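Local coordinates for protein 2-C-methyl-D-erythritol 4-phosphate cytidylyltransferase (Neisseria gonorrhoeae, PDB 1VGW) that probably catalyses the transfer of a cytidylyl group from CTP to 2-C-methyl-D-erythritol 4-phosphate, the second step from 1-deoxy-D-xylulose 5-phosphate to isopentenyl diphosphate, at residues V36-H47 with A112-A123; A129-V140 with V201-N212. All blocks are in the same frame, centred on the assembly; numbering follows the deposited sequence.

Interaction 1 (V36-H47 with A112-A123); sequences VLEHVLGIFERH and AARCCLPSEALA
The imidazole of His47 lies against Leu122, whose CD2 covers one face of the ring. This CH-pi contact puts Leu122 CD2 3.7 Å from the ring centroid, offset toward the rim on the CG and ND1 side. Ser119 OG sits at the ring edge, near its plane. A water also lies there, in the plane. It bonds to His47 ND1 at 2.9 Å and to Ser119 OG. The water thus links His47, just after helix 36-45, to Ser119 at the start of helix 119-129. His47 CG is anti to the backbone N (chi1 -156°), which brings the ring over Leu122.

The Phe44 ring is met obliquely by two leucines. Its CE1 approaches Leu122 CD1 at 3.9 Å, and its CZ approaches Leu117 CD2. Val40 CG1 of its own helix lies at the edge, in the ring plane. His110 packs edge-to-face with the same ring.

Helix 36-45 belongs to the Rossmann-like alpha/beta core of a GT-A nucleotidyltransferase. Leu37, Val40 and Phe44 also touch strand 7-12, so the helix packs on the parallel part of the central sheet.

Toward the start of the helix, Ile43 lies over the 115-117 backbone, with CD1 3.6 Å from Cys115 O and CG2 near Leu117 O. Val40 CG2 fits against the loop 112-115, 3.4 Å from Arg114 O. That carbonyl accepts a hydrogen bond from His110.

Cys115 packs against Val36 and Val40. With SG between the backbone N and the carbonyl carbon (chi1 60°), the sulfur is directed to Val36 CG1, 3.4 Å away. Cys115 CB faces Val40 CG2 at 3.6 Å. In the first turn of the helix, Leu37 CD1 reaches Ala112 CB.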
loop_
_atom_site.group_PDB
_atom_site.type_symbol
_atom_site.label_atom_id
_atom_site.label_comp_id
_atom_site.label_asym_id
_atom_site.label_seq_id
_atom_site.Cartn_x
_atom_site.Cartn_y
_atom_site.Cartn_z
ATOM N N VAL B 36 9.969 -9.408 -16.426
ATOM C CA VAL B 36 9.625 -9.376 -14.997
ATOM C C VAL B 36 9.923 -10.766 -14.406
ATOM O O VAL B 36 10.588 -10.897 -13.404
ATOM C CB VAL B 36 8.148 -9.046 -14.753
ATOM C CG1 VAL B 36 7.855 -8.712 -13.296
ATOM C CG2 VAL B 36 7.683 -7.905 -15.656
ATOM N N LEU B 37 9.499 -11.813 -15.108
ATOM C CA LEU B 37 9.750 -13.162 -14.674
ATOM C C LEU B 37 11.237 -13.444 -14.459
ATOM O O LEU B 37 11.623 -13.807 -13.342
ATOM C CB LEU B 37 9.164 -14.225 -15.610
ATOM C CG LEU B 37 9.185 -15.638 -14.971
ATOM C CD1 LEU B 37 8.449 -15.602 -13.635
ATOM C CD2 LEU B 37 8.522 -16.653 -15.881
ATOM N N GLU B 38 12.070 -13.111 -15.455
ATOM C CA GLU B 38 13.508 -13.337 -15.331
ATOM C C GLU B 38 14.077 -12.573 -14.149
ATOM O O GLU B 38 15.053 -12.994 -13.556
ATOM C CB GLU B 38 14.248 -12.959 -16.598
ATOM C CG GLU B 38 14.161 -13.970 -17.721
ATOM C CD GLU B 38 14.864 -13.425 -18.972
ATOM O OE1 GLU B 38 16.094 -13.524 -19.071
ATOM O OE2 GLU B 38 14.131 -12.871 -19.828
ATOM N N HIS B 39 13.491 -11.416 -13.847
ATOM C CA HIS B 39 13.910 -10.650 -12.688
ATOM C C HIS B 39 13.552 -11.426 -11.400
ATOM O O HIS B 39 14.324 -11.375 -10.449
ATOM C CB HIS B 39 13.218 -9.303 -12.612
ATOM C CG HIS B 39 13.874 -8.236 -13.424
ATOM N ND1 HIS B 39 15.088 -7.684 -13.059
ATOM C CD2 HIS B 39 13.484 -7.621 -14.568
ATOM C CE1 HIS B 39 15.413 -6.762 -13.954
ATOM N NE2 HIS B 39 14.462 -6.708 -14.869
ATOM N N VAL B 40 12.358 -12.027 -11.386
ATOM C CA VAL B 40 11.926 -12.782 -10.217
ATOM C C VAL B 40 12.774 -14.053 -10.003
ATOM O O VAL B 40 13.128 -14.366 -8.865
ATOM C CB VAL B 40 10.441 -13.146 -10.215
ATOM C CG1 VAL B 40 10.166 -14.227 -9.133
ATOM C CG2 VAL B 40 9.588 -11.944 -9.814
ATOM N N LEU B 41 13.117 -14.752 -11.070
ATOM C CA LEU B 41 13.912 -15.971 -10.948
ATOM C C LEU B 41 15.295 -15.676 -10.379
ATOM O O LEU B 41 15.823 -16.455 -9.571
ATOM C CB LEU B 41 14.034 -16.684 -12.286
ATOM C CG LEU B 41 12.730 -17.255 -12.833
ATOM C CD1 LEU B 41 12.962 -17.872 -14.198
ATOM C CD2 LEU B 41 12.142 -18.305 -11.866
ATOM N N GLY B 42 15.787 -14.494 -10.742
ATOM C CA GLY B 42 17.056 -13.976 -10.331
ATOM C C GLY B 42 17.173 -13.838 -8.834
ATOM O O GLY B 42 18.255 -14.064 -8.259
ATOM N N ILE B 43 16.098 -13.456 -8.169
ATOM C CA ILE B 43 16.132 -13.292 -6.710
ATOM C C ILE B 43 16.287 -14.621 -5.988
ATOM O O ILE B 43 16.991 -14.700 -4.988
ATOM C CB ILE B 43 14.854 -12.566 -6.250
ATOM C CG1 ILE B 43 14.847 -11.134 -6.879
ATOM C CG2 ILE B 43 14.764 -12.465 -4.746
ATOM C CD1 ILE B 43 13.415 -10.528 -6.777
ATOM N N PHE B 44 15.642 -15.692 -6.434
ATOM C CA PHE B 44 15.725 -16.986 -5.790
ATOM C C PHE B 44 16.986 -17.767 -6.151
ATOM O O PHE B 44 17.661 -18.328 -5.265
ATOM C CB PHE B 44 14.476 -17.834 -6.129
ATOM C CG PHE B 44 13.211 -17.234 -5.562
ATOM C CD1 PHE B 44 12.804 -17.464 -4.272
ATOM C CD2 PHE B 44 12.423 -16.402 -6.364
ATOM C CE1 PHE B 44 11.669 -16.865 -3.759
ATOM C CE2 PHE B 44 11.282 -15.823 -5.867
ATOM C CZ PHE B 44 10.882 -16.057 -4.571
ATOM N N GLU B 45 17.346 -17.794 -7.446
ATOM C CA GLU B 45 18.538 -18.479 -7.898
ATOM C C GLU B 45 19.802 -17.959 -7.249
ATOM O O GLU B 45 20.718 -18.773 -7.012
ATOM C CB GLU B 45 18.653 -18.519 -9.410
ATOM C CG GLU B 45 17.526 -19.404 -10.012
ATOM C CD GLU B 45 18.003 -20.850 -10.084
ATOM O OE1 GLU B 45 17.312 -21.759 -9.586
ATOM O OE2 GLU B 45 19.095 -21.065 -10.664
ATOM N N ARG B 46 19.846 -16.706 -6.810
ATOM C CA ARG B 46 21.028 -16.202 -6.129
ATOM C C ARG B 46 20.962 -16.305 -4.621
ATOM O O ARG B 46 21.879 -15.838 -3.910
ATOM C CB ARG B 46 21.295 -14.745 -6.544
ATOM C CG ARG B 46 20.731 -13.686 -5.635
ATOM C CD ARG B 46 21.324 -12.293 -5.954
ATOM N NE ARG B 46 20.455 -11.586 -6.898
ATOM C CZ ARG B 46 20.243 -11.911 -8.160
ATOM N NH1 ARG B 46 20.849 -12.964 -8.718
ATOM N NH2 ARG B 46 19.384 -11.219 -8.894
ATOM N N HIS B 47 19.883 -16.808 -4.059
ATOM C CA HIS B 47 19.722 -16.881 -2.610
ATOM C C HIS B 47 20.193 -18.217 -2.082
ATOM O O HIS B 47 19.656 -19.279 -2.433
ATOM C CB HIS B 47 18.242 -16.648 -2.258
ATOM C CG HIS B 47 18.084 -16.153 -0.855
ATOM N ND1 HIS B 47 17.915 -14.809 -0.575
ATOM C CD2 HIS B 47 18.106 -16.800 0.322
ATOM C CE1 HIS B 47 17.848 -14.648 0.739
ATOM N NE2 HIS B 47 17.961 -15.846 1.305
ATOM N N ALA B 112 4.484 -14.209 -9.756
ATOM C CA ALA B 112 5.345 -13.899 -10.889
ATOM C C ALA B 112 5.565 -12.405 -11.122
ATOM O O ALA B 112 6.579 -11.975 -11.690
ATOM C CB ALA B 112 4.682 -14.434 -12.187
ATOM N N ALA B 113 4.663 -11.533 -10.683
ATOM C CA ALA B 113 4.820 -10.118 -10.845
ATOM C C ALA B 113 5.391 -9.387 -9.657
ATOM O O ALA B 113 5.363 -8.138 -9.721
ATOM C CB ALA B 113 3.486 -9.469 -11.242
ATOM N N ARG B 114 5.811 -10.021 -8.590
ATOM C CA ARG B 114 6.397 -9.274 -7.444
ATOM C C ARG B 114 7.919 -9.425 -7.619
ATOM O O ARG B 114 8.595 -10.243 -6.984
ATOM C CB ARG B 114 5.896 -9.738 -6.113
ATOM C CG ARG B 114 4.508 -9.352 -5.660
ATOM C CD ARG B 114 4.178 -9.799 -4.245
ATOM N NE ARG B 114 2.751 -9.815 -3.964
ATOM C CZ ARG B 114 2.068 -8.831 -3.371
ATOM N NH1 ARG B 114 2.653 -7.711 -2.972
ATOM N NH2 ARG B 114 0.766 -8.964 -3.131
ATOM N N CYS B 115 8.464 -8.535 -8.485
ATOM C CA CYS B 115 9.849 -8.611 -8.859
ATOM C C CYS B 115 10.806 -7.775 -8.076
ATOM O O CYS B 115 11.995 -7.717 -8.457
ATOM C CB CYS B 115 10.060 -8.400 -10.369
ATOM S SG CYS B 115 9.477 -6.792 -11.023
ATOM N N CYS B 116 10.408 -7.166 -6.996
ATOM C CA CYS B 116 11.298 -6.337 -6.193
ATOM C C CYS B 116 11.388 -6.831 -4.762
ATOM O O CYS B 116 11.716 -6.068 -3.856
ATOM C CB CYS B 116 10.793 -4.880 -6.240
ATOM S SG CYS B 116 10.999 -4.165 -7.925
ATOM N N LEU B 117 11.119 -8.122 -4.551
ATOM C CA LEU B 117 11.199 -8.706 -3.218
ATOM C C LEU B 117 12.621 -8.614 -2.678
ATOM O O LEU B 117 13.506 -9.294 -3.202
ATOM C CB LEU B 117 10.818 -10.207 -3.357
ATOM C CG LEU B 117 11.191 -11.081 -2.138
ATOM C CD1 LEU B 117 10.298 -10.729 -0.966
ATOM C CD2 LEU B 117 11.202 -12.554 -2.482
ATOM N N PRO B 118 12.871 -7.820 -1.658
ATOM C CA PRO B 118 14.181 -7.681 -1.087
ATOM C C PRO B 118 14.748 -8.990 -0.559
ATOM O O PRO B 118 14.244 -9.648 0.362
ATOM C CB PRO B 118 14.014 -6.742 0.100
ATOM C CG PRO B 118 12.598 -6.437 0.214
ATOM C CD PRO B 118 11.874 -6.967 -0.984
ATOM N N SER B 119 15.998 -9.261 -0.946
ATOM C CA SER B 119 16.708 -10.429 -0.458
ATOM C C SER B 119 16.656 -10.574 1.054
ATOM O O SER B 119 16.544 -11.662 1.609
ATOM C CB SER B 119 18.193 -10.290 -0.888
ATOM O OG SER B 119 18.774 -11.568 -0.732
ATOM N N GLU B 120 16.754 -9.471 1.787
ATOM C CA GLU B 120 16.683 -9.503 3.235
ATOM C C GLU B 120 15.327 -10.014 3.734
ATOM O O GLU B 120 15.244 -10.704 4.764
ATOM C CB GLU B 120 16.941 -8.084 3.778
ATOM C CG GLU B 120 17.658 -8.070 5.108
ATOM C CD GLU B 120 18.114 -6.701 5.571
ATOM O OE1 GLU B 120 18.282 -6.508 6.813
ATOM O OE2 GLU B 120 18.345 -5.801 4.724
ATOM N N ALA B 121 14.269 -9.686 2.984
ATOM C CA ALA B 121 12.910 -10.078 3.333
ATOM C C ALA B 121 12.725 -11.592 3.176
ATOM O O ALA B 121 12.029 -12.246 3.935
ATOM C CB ALA B 121 11.884 -9.321 2.501
ATOM N N LEU B 122 13.382 -12.139 2.154
ATOM C CA LEU B 122 13.337 -13.568 1.872
ATOM C C LEU B 122 14.015 -14.340 3.009
ATOM O O LEU B 122 13.430 -15.325 3.498
ATOM C CB LEU B 122 13.963 -13.877 0.537
ATOM C CG LEU B 122 13.996 -15.276 -0.008
ATOM C CD1 LEU B 122 12.626 -15.917 -0.105
ATOM C CD2 LEU B 122 14.681 -15.352 -1.370
ATOM N N ALA B 123 15.175 -13.861 3.451
ATOM C CA ALA B 123 15.923 -14.441 4.534
ATOM C C ALA B 123 15.097 -14.511 5.816
ATOM O O ALA B 123 15.019 -15.591 6.434
ATOM C CB ALA B 123 17.225 -13.685 4.787
HETATM O O HOH W 1 17.944 -13.452 -3.166
#

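Interaction 2 (A129-V140 with V201-N212); sequences AGNAAEGGILAV and VRPLLIQGDARN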
loop_
_atom_site.group_PDB
_atom_site.type_symbol
_atom_site.label_atom_id
_atom_site.label_comp_id
_atom_site.label_asym_id
_atom_site.label_seq_id
_atom_site.Cartn_x
_atom_site.Cartn_y
_atom_site.Cartn_z
ATOM N N ALA B 129 9.603 -18.566 9.400
ATOM C CA ALA B 129 8.544 -19.545 9.093
ATOM C C ALA B 129 9.135 -20.854 8.647
ATOM O O ALA B 129 8.474 -21.905 8.652
ATOM C CB ALA B 129 7.612 -18.959 8.029
ATOM N N GLY B 130 10.382 -20.840 8.170
ATOM C CA GLY B 130 11.025 -22.024 7.676
ATOM C C GLY B 130 11.202 -23.140 8.715
ATOM O O GLY B 130 11.334 -24.302 8.309
ATOM N N ASN B 131 11.192 -22.803 9.995
ATOM C CA ASN B 131 11.353 -23.705 11.092
ATOM C C ASN B 131 10.156 -23.760 12.041
ATOM O O ASN B 131 10.354 -24.067 13.212
ATOM C CB ASN B 131 12.601 -23.359 11.949
ATOM C CG ASN B 131 13.886 -23.538 11.167
ATOM O OD1 ASN B 131 14.244 -24.654 10.776
ATOM N ND2 ASN B 131 14.587 -22.440 10.936
ATOM N N ALA B 132 8.974 -23.413 11.587
ATOM C CA ALA B 132 7.769 -23.490 12.404
ATOM C C ALA B 132 6.809 -24.398 11.632
ATOM O O ALA B 132 6.534 -24.006 10.475
ATOM C CB ALA B 132 7.135 -22.118 12.584
ATOM N N ALA B 133 6.223 -25.421 12.238
ATOM C CA ALA B 133 5.352 -26.310 11.474
ATOM C C ALA B 133 4.156 -25.610 10.837
ATOM O O ALA B 133 3.565 -26.105 9.852
ATOM C CB ALA B 133 4.914 -27.509 12.335
ATOM N N GLU B 134 3.665 -24.539 11.447
ATOM C CA GLU B 134 2.520 -23.805 10.951
ATOM C C GLU B 134 2.804 -22.856 9.772
ATOM O O GLU B 134 1.851 -22.369 9.166
ATOM C CB GLU B 134 1.787 -23.010 12.048
ATOM C CG GLU B 134 2.558 -21.878 12.656
ATOM C CD GLU B 134 3.451 -22.238 13.824
ATOM O OE1 GLU B 134 4.157 -23.277 13.774
ATOM O OE2 GLU B 134 3.508 -21.470 14.826
ATOM N N GLY B 135 4.029 -22.698 9.317
ATOM C CA GLY B 135 4.305 -21.860 8.160
ATOM C C GLY B 135 4.098 -20.386 8.499
ATOM O O GLY B 135 3.858 -20.058 9.669
ATOM N N GLY B 136 4.059 -19.554 7.466
ATOM C CA GLY B 136 3.979 -18.104 7.725
ATOM C C GLY B 136 4.088 -17.342 6.399
ATOM O O GLY B 136 4.255 -17.944 5.354
ATOM N N ILE B 137 3.778 -16.014 6.429
ATOM C CA ILE B 137 3.785 -15.254 5.199
ATOM C C ILE B 137 4.411 -13.890 5.416
ATOM O O ILE B 137 4.503 -13.400 6.528
ATOM C CB ILE B 137 2.364 -14.997 4.642
ATOM C CG1 ILE B 137 1.615 -14.001 5.549
ATOM C CG2 ILE B 137 1.551 -16.270 4.464
ATOM C CD1 ILE B 137 0.196 -13.702 5.082
ATOM N N LEU B 138 4.813 -13.268 4.292
ATOM C CA LEU B 138 5.301 -11.874 4.443
ATOM C C LEU B 138 4.037 -10.988 4.459
ATOM O O LEU B 138 3.008 -11.362 3.848
ATOM C CB LEU B 138 6.206 -11.444 3.305
ATOM C CG LEU B 138 7.605 -12.035 3.206
ATOM C CD1 LEU B 138 8.384 -11.445 2.035
ATOM C CD2 LEU B 138 8.384 -11.844 4.492
ATOM N N ALA B 139 4.098 -9.900 5.217
ATOM C CA ALA B 139 2.895 -9.012 5.259
ATOM C C ALA B 139 3.292 -7.689 5.914
ATOM O O ALA B 139 4.415 -7.635 6.486
ATOM C CB ALA B 139 1.794 -9.715 6.008
ATOM N N VAL B 140 2.531 -6.643 5.713
ATOM C CA VAL B 140 2.777 -5.332 6.313
ATOM C C VAL B 140 1.526 -4.802 7.016
ATOM O O VAL B 140 0.390 -4.938 6.534
ATOM C CB VAL B 140 3.249 -4.275 5.284
ATOM C CG1 VAL B 140 4.529 -4.729 4.575
ATOM C CG2 VAL B 140 2.188 -3.924 4.264
ATOM N N VAL B 201 -5.033 -24.321 11.617
ATOM C CA VAL B 201 -3.623 -23.967 11.839
ATOM C C VAL B 201 -3.479 -22.445 11.666
ATOM O O VAL B 201 -3.977 -21.969 10.630
ATOM C CB VAL B 201 -2.753 -24.629 10.745
ATOM C CG1 VAL B 201 -1.301 -24.189 10.880
ATOM C CG2 VAL B 201 -2.906 -26.119 10.653
ATOM N N ARG B 202 -2.737 -21.743 12.453
ATOM C CA ARG B 202 -2.503 -20.323 12.409
ATOM C C ARG B 202 -1.094 -19.961 11.960
ATOM O O ARG B 202 -0.163 -19.945 12.802
ATOM C CB ARG B 202 -2.685 -19.767 13.828
ATOM C CG ARG B 202 -4.132 -19.892 14.378
ATOM C CD ARG B 202 -4.127 -19.087 15.696
ATOM N NE ARG B 202 -5.424 -18.591 16.060
ATOM C CZ ARG B 202 -5.591 -17.679 17.035
ATOM N NH1 ARG B 202 -4.556 -17.184 17.676
ATOM N NH2 ARG B 202 -6.823 -17.335 17.343
ATOM N N PRO B 203 -0.903 -19.510 10.720
ATOM C CA PRO B 203 0.455 -19.207 10.225
ATOM C C PRO B 203 1.046 -17.977 10.856
ATOM O O PRO B 203 0.299 -17.107 11.330
ATOM C CB PRO B 203 0.291 -19.078 8.728
ATOM C CG PRO B 203 -0.971 -19.792 8.415
ATOM C CD PRO B 203 -1.879 -19.504 9.611
ATOM N N LEU B 204 2.377 -17.897 10.953
ATOM C CA LEU B 204 2.996 -16.689 11.520
ATOM C C LEU B 204 2.868 -15.519 10.532
ATOM O O LEU B 204 2.740 -15.730 9.315
ATOM C CB LEU B 204 4.491 -16.897 11.822
ATOM C CG LEU B 204 4.966 -18.066 12.640
ATOM C CD1 LEU B 204 6.492 -18.196 12.608
ATOM C CD2 LEU B 204 4.562 -17.924 14.107
ATOM N N LEU B 205 2.955 -14.293 11.029
ATOM C CA LEU B 205 3.001 -13.101 10.188
ATOM C C LEU B 205 4.442 -12.531 10.317
ATOM O O LEU B 205 4.833 -12.148 11.425
ATOM C CB LEU B 205 2.026 -11.996 10.578
ATOM C CG LEU B 205 0.564 -12.192 10.209
ATOM C CD1 LEU B 205 -0.344 -11.405 11.141
ATOM C CD2 LEU B 205 0.261 -11.849 8.756
ATOM N N ILE B 206 5.164 -12.512 9.207
ATOM C CA ILE B 206 6.542 -11.982 9.161
ATOM C C ILE B 206 6.566 -10.679 8.339
ATOM O O ILE B 206 5.891 -10.490 7.314
ATOM C CB ILE B 206 7.463 -13.032 8.563
ATOM C CG1 ILE B 206 7.607 -14.227 9.574
ATOM C CG2 ILE B 206 8.826 -12.556 8.164
ATOM C CD1 ILE B 206 6.957 -15.463 8.953
ATOM N N GLN B 207 7.268 -9.686 8.836
ATOM C CA GLN B 207 7.380 -8.375 8.249
ATOM C C GLN B 207 7.908 -8.410 6.833
ATOM O O GLN B 207 8.990 -8.929 6.570
ATOM C CB GLN B 207 8.248 -7.460 9.112
ATOM C CG GLN B 207 8.474 -6.090 8.578
ATOM C CD GLN B 207 7.277 -5.176 8.428
ATOM O OE1 GLN B 207 6.264 -5.198 9.165
ATOM N NE2 GLN B 207 7.414 -4.275 7.449
ATOM N N GLY B 208 7.133 -7.846 5.894
ATOM C CA GLY B 208 7.552 -7.808 4.496
ATOM C C GLY B 208 8.306 -6.513 4.188
ATOM O O GLY B 208 9.266 -6.163 4.879
ATOM N N ASP B 209 7.824 -5.779 3.184
ATOM C CA ASP B 209 8.468 -4.533 2.776
ATOM C C ASP B 209 7.651 -3.743 1.767
ATOM O O ASP B 209 7.080 -4.285 0.816
ATOM C CB ASP B 209 9.830 -4.920 2.159
ATOM C CG ASP B 209 10.732 -3.741 1.886
ATOM O OD1 ASP B 209 11.702 -3.529 2.648
ATOM O OD2 ASP B 209 10.484 -3.038 0.880
ATOM N N ALA B 210 7.762 -2.410 1.824
ATOM C CA ALA B 210 7.070 -1.503 0.949
ATOM C C ALA B 210 7.473 -1.609 -0.518
ATOM O O ALA B 210 6.690 -1.256 -1.401
ATOM C CB ALA B 210 7.293 -0.050 1.395
ATOM N N ARG B 211 8.691 -2.090 -0.779
ATOM C CA ARG B 211 9.170 -2.269 -2.148
ATOM C C ARG B 211 8.670 -3.575 -2.760
ATOM O O ARG B 211 8.681 -3.702 -3.997
ATOM C CB ARG B 211 10.715 -2.315 -2.197
ATOM C CG ARG B 211 11.433 -1.082 -1.698
ATOM C CD ARG B 211 12.450 -1.460 -0.607
ATOM N NE ARG B 211 13.659 -2.039 -1.117
ATOM C CZ ARG B 211 14.571 -2.747 -0.467
ATOM N NH1 ARG B 211 15.635 -3.220 -1.119
ATOM N NH2 ARG B 211 14.441 -2.995 0.828
ATOM N N ASN B 212 8.194 -4.524 -1.957
ATOM C CA ASN B 212 7.702 -5.824 -2.439
ATOM C C ASN B 212 6.336 -5.721 -3.073
ATOM O O ASN B 212 5.434 -6.578 -2.900
ATOM C CB ASN B 212 7.658 -6.796 -1.237
ATOM C CG ASN B 212 7.394 -8.238 -1.578
ATOM O OD1 ASN B 212 7.656 -8.706 -2.694
ATOM N ND2 ASN B 212 6.849 -8.996 -0.628
#
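Strands 136-140 and 204-207 run parallel and are joined by five backbone hydrogen bonds whose donors come in turn from each segment. Leu204 N donates to Gly135 O at 2.9 Å, and Ile137 N to Leu204 O. Ile206 N then donates to Ile137 O at 2.9 Å, nearly along the C=O axis. Ala139 N returns a bond to Ile206 O, and Gly208 N gives the last one to Ala139 O at 2.8 Å. The strand axes diverge by 48°, a marked twist. Pro203 and Leu205 form backbone hydrogen bonds with the second subunit.

Apolar contacts fall on two faces. On one, Leu138 CD2 meets Ile206 CG2 at 3.8 Å, and Ile206 CD1 reaches Ala129 CB. Leu138 and Ile206 also pack on helix 119-129. Ile206 CD1 lies close to Gly136 CA, and Leu204 O approaches the same CA. On the other face, Leu205 CD2 touches Ala139 CB at 3.8 Å and also meets Ile137. Glu134 CG sits between its backbone N and carbonyl carbon (chi1 66°), which puts it against Arg202 O at 3.3 Å, while Glu134 CB touches Val201 CG1.

Among side-chain polar bonds, Asp209 OD2 accepts from Arg211 N at 2.6 Å through its anti lone pair, forming an Asx turn.

This parallel strand pair, backed by a helix, extends the mixed central sheet of the GT-A fold.

How the interactions relate
Interaction 1 comes first along the chain and closes before interaction 2 opens. Helix 119-129 joins them: its start lies in interaction 1, and it leads into strand 136-141 of interaction 2. The centres are 16 Å apart, but the two contacts touch. Arg114 NH1 probably bonds to Asn212 O at 3.0 Å, and Leu117 packs on Leu138 and Asn212. Strands 7-12 and 136-141 belong to the same mixed sheet, so the contacts lie on different parts of one sheet. Arg114 forms salt bridges with Asp111 and with Asp144 of the second subunit. It lies close to Lys214, predicted to position the substrate MEP, so this junction adjoins the probable active site.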